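Local coordinates for protein putative adhesin (Komagataella phaffii, PDB 5FX8) that may mediate cell-cell interaction at the yeast cell surface as an adhesin, binding other proteins through salt bridges and hydrogen bonds, and is represented here by its N-terminal part, at residues P3-T8 with S28-T33; S36-A41 with G98-D103; D43-V48 with T91-D96. One frame throughout, in Å; residues are numbered along the deposited sequence.

Interaction 1 (P3-T8 with S28-T33)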
# COMPACT_ATOMS: atom_id res chain seq x y z
N PRO C 3 -18.87 81.61 15.89
CA PRO C 3 -19.14 81.09 14.55
C PRO C 3 -18.89 79.58 14.35
O PRO C 3 -18.67 79.15 13.23
CB PRO C 3 -18.19 81.90 13.70
CG PRO C 3 -17.02 82.10 14.59
CD PRO C 3 -17.56 82.28 15.95
N ILE C 4 -18.94 78.77 15.40
CA ILE C 4 -18.87 77.33 15.19
C ILE C 4 -20.20 76.86 14.63
O ILE C 4 -21.24 77.04 15.27
CB ILE C 4 -18.52 76.60 16.48
CG1 ILE C 4 -17.10 76.91 16.91
CG2 ILE C 4 -18.74 75.11 16.31
CD1 ILE C 4 -16.71 76.21 18.14
N SER C 5 -20.18 76.25 13.45
CA SER C 5 -21.40 75.73 12.82
C SER C 5 -21.59 74.24 13.01
O SER C 5 -22.71 73.74 12.83
CB SER C 5 -21.41 76.04 11.32
OG SER C 5 -20.23 75.60 10.68
N ASP C 6 -20.53 73.51 13.34
CA ASP C 6 -20.58 72.07 13.40
C ASP C 6 -19.31 71.56 14.05
O ASP C 6 -18.27 72.22 14.00
CB ASP C 6 -20.73 71.45 12.02
CG ASP C 6 -21.32 70.11 12.09
OD1 ASP C 6 -21.77 69.76 13.20
OD2 ASP C 6 -21.37 69.43 11.05
N ILE C 7 -19.42 70.38 14.68
CA ILE C 7 -18.29 69.64 15.23
C ILE C 7 -18.46 68.18 14.81
O ILE C 7 -19.44 67.52 15.19
CB ILE C 7 -18.20 69.76 16.76
CG1 ILE C 7 -18.04 71.22 17.19
CG2 ILE C 7 -17.01 69.01 17.29
CD1 ILE C 7 -18.06 71.43 18.70
N THR C 8 -17.54 67.67 14.00
CA THR C 8 -17.65 66.33 13.44
C THR C 8 -16.53 65.44 13.95
O THR C 8 -15.46 65.92 14.33
CB THR C 8 -17.64 66.36 11.92
OG1 THR C 8 -16.38 66.84 11.44
CG2 THR C 8 -18.73 67.27 11.42
N SER C 28 -13.14 67.68 14.14
CA SER C 28 -13.12 68.87 13.28
C SER C 28 -14.06 69.95 13.79
O SER C 28 -15.25 69.71 14.00
CB SER C 28 -13.50 68.50 11.86
OG SER C 28 -12.56 67.61 11.32
N PHE C 29 -13.55 71.16 13.92
CA PHE C 29 -14.33 72.31 14.37
C PHE C 29 -14.56 73.21 13.17
O PHE C 29 -13.64 73.88 12.71
CB PHE C 29 -13.63 73.05 15.51
CG PHE C 29 -13.46 72.22 16.74
CD1 PHE C 29 -12.34 71.42 16.90
CD2 PHE C 29 -14.43 72.20 17.72
CE1 PHE C 29 -12.17 70.64 18.02
CE2 PHE C 29 -14.27 71.44 18.85
CZ PHE C 29 -13.13 70.65 18.99
N VAL C 30 -15.76 73.19 12.64
CA VAL C 30 -16.09 73.94 11.44
C VAL C 30 -16.48 75.35 11.84
O VAL C 30 -17.27 75.54 12.76
CB VAL C 30 -17.23 73.25 10.67
CG1 VAL C 30 -17.60 74.02 9.41
CG2 VAL C 30 -16.81 71.86 10.32
N PHE C 31 -15.92 76.34 11.14
CA PHE C 31 -16.18 77.75 11.37
C PHE C 31 -16.79 78.34 10.12
O PHE C 31 -16.23 78.20 9.03
CB PHE C 31 -14.91 78.51 11.74
CG PHE C 31 -14.34 78.14 13.07
CD1 PHE C 31 -13.53 77.04 13.22
CD2 PHE C 31 -14.58 78.92 14.18
CE1 PHE C 31 -12.99 76.72 14.41
CE2 PHE C 31 -14.04 78.60 15.38
CZ PHE C 31 -13.25 77.49 15.49
N SER C 32 -17.93 79.00 10.27
CA SER C 32 -18.62 79.61 9.15
C SER C 32 -19.40 80.83 9.63
O SER C 32 -19.67 81.00 10.81
CB SER C 32 -19.57 78.63 8.46
OG SER C 32 -20.30 79.27 7.43
N THR C 33 -19.73 81.70 8.68
CA THR C 33 -20.60 82.83 8.92
C THR C 33 -21.56 82.92 7.75
O THR C 33 -21.13 83.01 6.60
CB THR C 33 -19.79 84.12 9.10
OG1 THR C 33 -18.84 84.24 8.05
CG2 THR C 33 -19.03 84.07 10.36
O HOH W 1 -14.21 65.21 11.45
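The Phe31 ring has Pro3 at its edge, CG near the ring plane and 4.0 Å from CD2, while Ile4 lies beside it, pointing the same way, its CG1 3.8 Å from Phe31 CE2. Phe29 meets Ile7 at a slant, with Ile7 CG1 3.8 Å from Phe29 CD2. Both rings make edge-to-face contacts with Phe92. These groups fill the inner side of an antiparallel strand pair, 4-8 with 28-31, in the first cohesin-like domain, where apolar residues suit a buried layer on one face of the sheet; Val48 packs on Ile4, Ile7 and Phe29. Phe29 and Phe31, two residues apart in the strand, put their rings on the same face; in both, CG is anti to the carbonyl carbon (chi1 -63° and -68°). Backbone bonds join the two segments: Ser32 N reaches Pro3 O at 3.1 Å, and at the other end of the pairing Ser28 N bonds to Thr8 O at 2.9 Å and Thr8 N to Ser28 O. The opposite face carries smaller, polar or partly exposed residues. Past the strand end, Ser32 OG is hydrogen-bonded to Glu105 OE2. One water bridges two hydroxyls, 2.7 Å from Thr8 OG1 and 2.9 Å from Ser28 OG.

Interaction 2 (S36-A41 with G98-D103); sequences SDETIA and GQVITD
At one tip of the first cohesin-like domain, the loop that runs from strand 25-31 to strand 45-49 lies against the beginning of strand 101-114, and Glu38, Thr39 and Ala41 meet Val100 and Ile101 there. No hydrogen bond crosses between the two segments; the contact is side-chain packing, mostly apolar, between a loop without regular structure and a strand just starting. Ile101 is its middle. The branched side chain offers several carbons at once: CD1 lies against the methyl of Ala41, with CG1 4.1 Å from Ala41 CB, while CB and CG2 face Thr39. Thr39 meets it with its methyl branch, CG2 being 3.5 Å from Ile101 CB and 3.8 Å from Ile101 CG2. That follows from the first torsion of Thr39 (chi1 -173°), which places OG1 anti to the backbone N and CG2 between the backbone N and the carbonyl carbon. A threonine serves well here, since its methyl can pack on the isoleucine while its hydroxyl branch takes no part in this packing; OG1 is near Pro3 CD. Ala41, buried and small, has its methyl beside Ile101 CD1. The segment also pairs with the C-terminal end of the chain: Val100 is backbone hydrogen-bonded to Val320, just past strand 312-319, and Thr102 to Ala318 within it, and Thr102 and Asp103 together form a classic beta bulge opposite Ala318. Nearer the surface, the aliphatic start of Glu38 crosses the valine at about a right angle, bringing Glu38 CB to 3.7 Å from Val100 CG1.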
# COMPACT_ATOMS: atom_id res chain seq x y z
N SER C 36 -25.34 87.36 10.22
CA SER C 36 -24.50 88.54 10.24
C SER C 36 -24.15 88.93 11.67
O SER C 36 -24.13 90.12 12.02
CB SER C 36 -25.15 89.72 9.50
OG SER C 36 -24.85 89.68 8.13
N ASP C 37 -23.86 87.94 12.51
CA ASP C 37 -23.22 88.25 13.77
C ASP C 37 -21.87 88.92 13.51
O ASP C 37 -21.29 88.81 12.43
CB ASP C 37 -23.00 86.99 14.61
CG ASP C 37 -24.27 86.44 15.22
OD1 ASP C 37 -25.27 86.24 14.49
OD2 ASP C 37 -24.24 86.18 16.44
N GLU C 38 -21.37 89.61 14.52
CA GLU C 38 -20.14 90.37 14.34
C GLU C 38 -18.90 89.62 14.79
O GLU C 38 -17.80 89.97 14.34
CB GLU C 38 -20.24 91.70 15.09
CG GLU C 38 -20.95 91.61 16.45
CD GLU C 38 -19.98 91.55 17.62
OE1 GLU C 38 -18.79 91.86 17.44
OE2 GLU C 38 -20.43 91.19 18.74
N THR C 39 -19.05 88.58 15.61
CA THR C 39 -17.99 87.93 16.37
C THR C 39 -16.98 88.92 16.95
O THR C 39 -16.13 89.49 16.25
CB THR C 39 -17.30 86.81 15.57
OG1 THR C 39 -16.39 86.13 16.44
CG2 THR C 39 -16.52 87.31 14.40
N ILE C 40 -17.05 89.08 18.27
CA ILE C 40 -16.38 90.16 18.98
C ILE C 40 -14.87 90.04 18.82
O ILE C 40 -14.12 90.78 19.46
CB ILE C 40 -16.78 90.17 20.47
CG1 ILE C 40 -16.94 88.74 21.01
CG2 ILE C 40 -18.04 91.01 20.71
CD1 ILE C 40 -17.06 88.67 22.51
N ALA C 41 -14.41 89.15 17.96
CA ALA C 41 -12.98 88.86 17.85
C ALA C 41 -12.16 90.12 17.48
O ALA C 41 -12.79 91.07 17.05
CB ALA C 41 -12.79 87.74 16.85
N GLY C 98 -9.28 94.58 19.47
CA GLY C 98 -10.50 95.24 19.36
C GLY C 98 -10.82 95.51 17.91
O GLY C 98 -10.58 96.62 17.40
N GLN C 99 -11.23 94.48 17.17
CA GLN C 99 -11.32 94.57 15.70
C GLN C 99 -12.30 93.50 15.23
O GLN C 99 -11.90 92.37 14.97
CB GLN C 99 -9.97 94.38 15.06
CG GLN C 99 -9.37 95.63 14.47
CD GLN C 99 -8.46 95.33 13.30
OE1 GLN C 99 -7.97 94.24 13.13
NE2 GLN C 99 -8.24 96.30 12.47
N VAL C 100 -13.57 93.88 15.09
CA VAL C 100 -14.65 93.01 14.62
C VAL C 100 -14.23 92.20 13.39
O VAL C 100 -13.65 92.75 12.45
CB VAL C 100 -15.89 93.86 14.31
CG1 VAL C 100 -17.01 93.02 13.77
CG2 VAL C 100 -16.35 94.57 15.55
N ILE C 101 -14.52 90.90 13.38
CA ILE C 101 -14.27 90.04 12.23
C ILE C 101 -15.58 89.90 11.46
O ILE C 101 -16.60 89.50 12.02
CB ILE C 101 -13.75 88.65 12.65
CG1 ILE C 101 -12.25 88.66 12.90
CG2 ILE C 101 -13.95 87.66 11.56
CD1 ILE C 101 -11.85 89.34 14.11
N THR C 102 -15.55 90.23 10.17
CA THR C 102 -16.77 90.16 9.39
C THR C 102 -17.00 88.78 8.78
O THR C 102 -18.14 88.31 8.73
CB THR C 102 -16.74 91.20 8.28
OG1 THR C 102 -16.00 90.69 7.18
CG2 THR C 102 -16.06 92.44 8.77
N ASP C 103 -15.94 88.12 8.31
CA ASP C 103 -16.05 86.84 7.63
C ASP C 103 -15.10 85.83 8.25
O ASP C 103 -13.97 86.16 8.60
CB ASP C 103 -15.74 86.97 6.14
CG ASP C 103 -16.73 87.84 5.41
OD1 ASP C 103 -17.87 87.99 5.91
OD2 ASP C 103 -16.38 88.38 4.34

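Interaction 3 (D43-V48 with T91-D96); sequences DATIEV and TFTFSD
Ile46 and Phe94 lean across each other at an angle, the delta methyl of the isoleucine at the rim of the ring and in its plane, with Ile46 CD1 3.7 Å from Phe94 CE1. They belong to the inner face of an antiparallel strand pair, 45-48 with 91-94, in the first cohesin-like domain. In Ile46 CG1 stands anti to the carbonyl carbon (chi1 -51°), and chi2 then carries CD1 outward in an extended chain to the ring. Further along the same face Val48 approaches Phe92 obliquely, its CG2 4.1 Å from CE1. Phe92 also rests on Leu79 and Val108, and Phe94 on Leu79 and Leu104, so bulky apolar side chains occupy the inside of the fold. Beta-branched residues such as Ile46 and Val48 suit extended strands. The outer face differs: Thr45 lies beside Thr93, and Glu47 beside Thr91, each pair pointing the same way, with Thr45 CG2 3.6 Å from Thr93 OG1; polar groups suit this more exposed side. Between the two faces, Ile46 and Phe92 form a hydrogen-bonded pair: Ile46 N donates to Phe92 O at 2.9 Å, and Phe92 N to Ile46 O at 2.8 Å with a nearly straight N-H...O angle of 172°. Two residues on, Phe94 N bonds to Ala44 O, and that same oxygen sits at the edge of the Phe94 ring, 3.4 Å from CD1.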
# COMPACT_ATOMS: atom_id res chain seq x y z
N ASP C 43 -9.46 89.37 20.61
CA ASP C 43 -9.82 89.36 22.04
C ASP C 43 -10.82 88.28 22.52
O ASP C 43 -10.88 87.97 23.72
CB ASP C 43 -10.30 90.80 22.42
CG ASP C 43 -11.60 91.22 21.75
OD1 ASP C 43 -12.40 90.31 21.41
OD2 ASP C 43 -11.80 92.47 21.67
N ALA C 44 -11.60 87.71 21.60
CA ALA C 44 -12.74 86.85 21.88
C ALA C 44 -12.32 85.39 21.99
O ALA C 44 -11.44 84.92 21.27
CB ALA C 44 -13.79 86.98 20.78
N THR C 45 -12.97 84.68 22.89
CA THR C 45 -12.64 83.30 23.17
C THR C 45 -13.87 82.45 22.97
O THR C 45 -15.00 82.90 23.21
CB THR C 45 -12.11 83.16 24.58
OG1 THR C 45 -13.08 83.72 25.48
CG2 THR C 45 -10.79 83.91 24.74
N ILE C 46 -13.66 81.23 22.50
CA ILE C 46 -14.71 80.26 22.31
C ILE C 46 -14.28 79.00 23.03
O ILE C 46 -13.27 78.39 22.66
CB ILE C 46 -14.97 79.97 20.83
CG1 ILE C 46 -15.16 81.27 20.07
CG2 ILE C 46 -16.19 79.10 20.69
CD1 ILE C 46 -15.51 81.10 18.64
N GLU C 47 -15.02 78.62 24.06
CA GLU C 47 -14.69 77.46 24.86
C GLU C 47 -15.55 76.28 24.44
O GLU C 47 -16.78 76.39 24.38
CB GLU C 47 -14.89 77.78 26.34
CG GLU C 47 -13.90 78.78 26.82
CD GLU C 47 -13.86 78.83 28.31
OE1 GLU C 47 -14.91 78.58 28.92
OE2 GLU C 47 -12.77 79.09 28.86
N VAL C 48 -14.90 75.15 24.13
CA VAL C 48 -15.57 73.92 23.73
C VAL C 48 -15.03 72.78 24.58
O VAL C 48 -13.82 72.56 24.63
CB VAL C 48 -15.38 73.55 22.25
CG1 VAL C 48 -16.28 72.40 21.90
CG2 VAL C 48 -15.69 74.69 21.35
N THR C 91 -9.99 76.10 24.26
CA THR C 91 -10.26 77.52 24.09
C THR C 91 -9.69 78.02 22.78
O THR C 91 -8.49 77.89 22.53
CB THR C 91 -9.68 78.34 25.24
OG1 THR C 91 -10.11 77.80 26.49
CG2 THR C 91 -10.14 79.76 25.13
N PHE C 92 -10.52 78.60 21.95
CA PHE C 92 -10.03 79.28 20.76
C PHE C 92 -9.94 80.76 21.08
O PHE C 92 -10.87 81.34 21.63
CB PHE C 92 -10.96 79.05 19.57
CG PHE C 92 -11.12 77.60 19.18
CD1 PHE C 92 -11.92 76.75 19.91
CD2 PHE C 92 -10.51 77.11 18.06
CE1 PHE C 92 -12.08 75.44 19.54
CE2 PHE C 92 -10.67 75.81 17.70
CZ PHE C 92 -11.45 74.97 18.44
N THR C 93 -8.80 81.37 20.77
CA THR C 93 -8.56 82.77 21.08
C THR C 93 -8.11 83.50 19.83
O THR C 93 -7.00 83.28 19.35
CB THR C 93 -7.51 82.89 22.17
OG1 THR C 93 -7.99 82.21 23.34
CG2 THR C 93 -7.27 84.33 22.49
N PHE C 94 -8.96 84.38 19.32
CA PHE C 94 -8.62 85.12 18.12
C PHE C 94 -7.55 86.18 18.40
O PHE C 94 -7.40 86.66 19.52
CB PHE C 94 -9.87 85.76 17.55
CG PHE C 94 -10.89 84.78 17.08
CD1 PHE C 94 -11.78 84.21 17.96
CD2 PHE C 94 -10.99 84.46 15.75
CE1 PHE C 94 -12.73 83.32 17.51
CE2 PHE C 94 -11.94 83.58 15.31
CZ PHE C 94 -12.80 83.01 16.18
N SER C 95 -6.82 86.55 17.35
CA SER C 95 -5.58 87.35 17.47
C SER C 95 -5.72 88.67 16.71
O SER C 95 -5.01 88.95 15.74
CB SER C 95 -4.38 86.53 16.96
OG SER C 95 -4.39 85.18 17.43
N ASP C 96 -6.66 89.52 17.17
CA ASP C 96 -7.09 90.68 16.39
C ASP C 96 -7.63 91.79 17.32
O ASP C 96 -8.84 91.76 17.68
CB ASP C 96 -8.15 90.34 15.37
CG ASP C 96 -7.80 90.92 14.03
OD1 ASP C 96 -6.74 91.53 13.86
OD2 ASP C 96 -8.64 90.72 13.12

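All three contacts lie in the first cohesin-like domain, and none of them adjoins a known ligand or catalytic site. Interaction 1 and interaction 3, with centres 14 Å apart, face each other through their apolar sides: Pro3 CD comes to 3.6 Å from Ile46 CD1. Such facing layers are consistent with a beta sandwich. Interaction 2 lies at one end of this core, its centre about 12 Å from that of interaction 3 and 16 Å from that of interaction 1. In sequence, interaction 3 is nested inside the loop that interaction 2 closes, and Ala41 packs on Phe94 where the two meet.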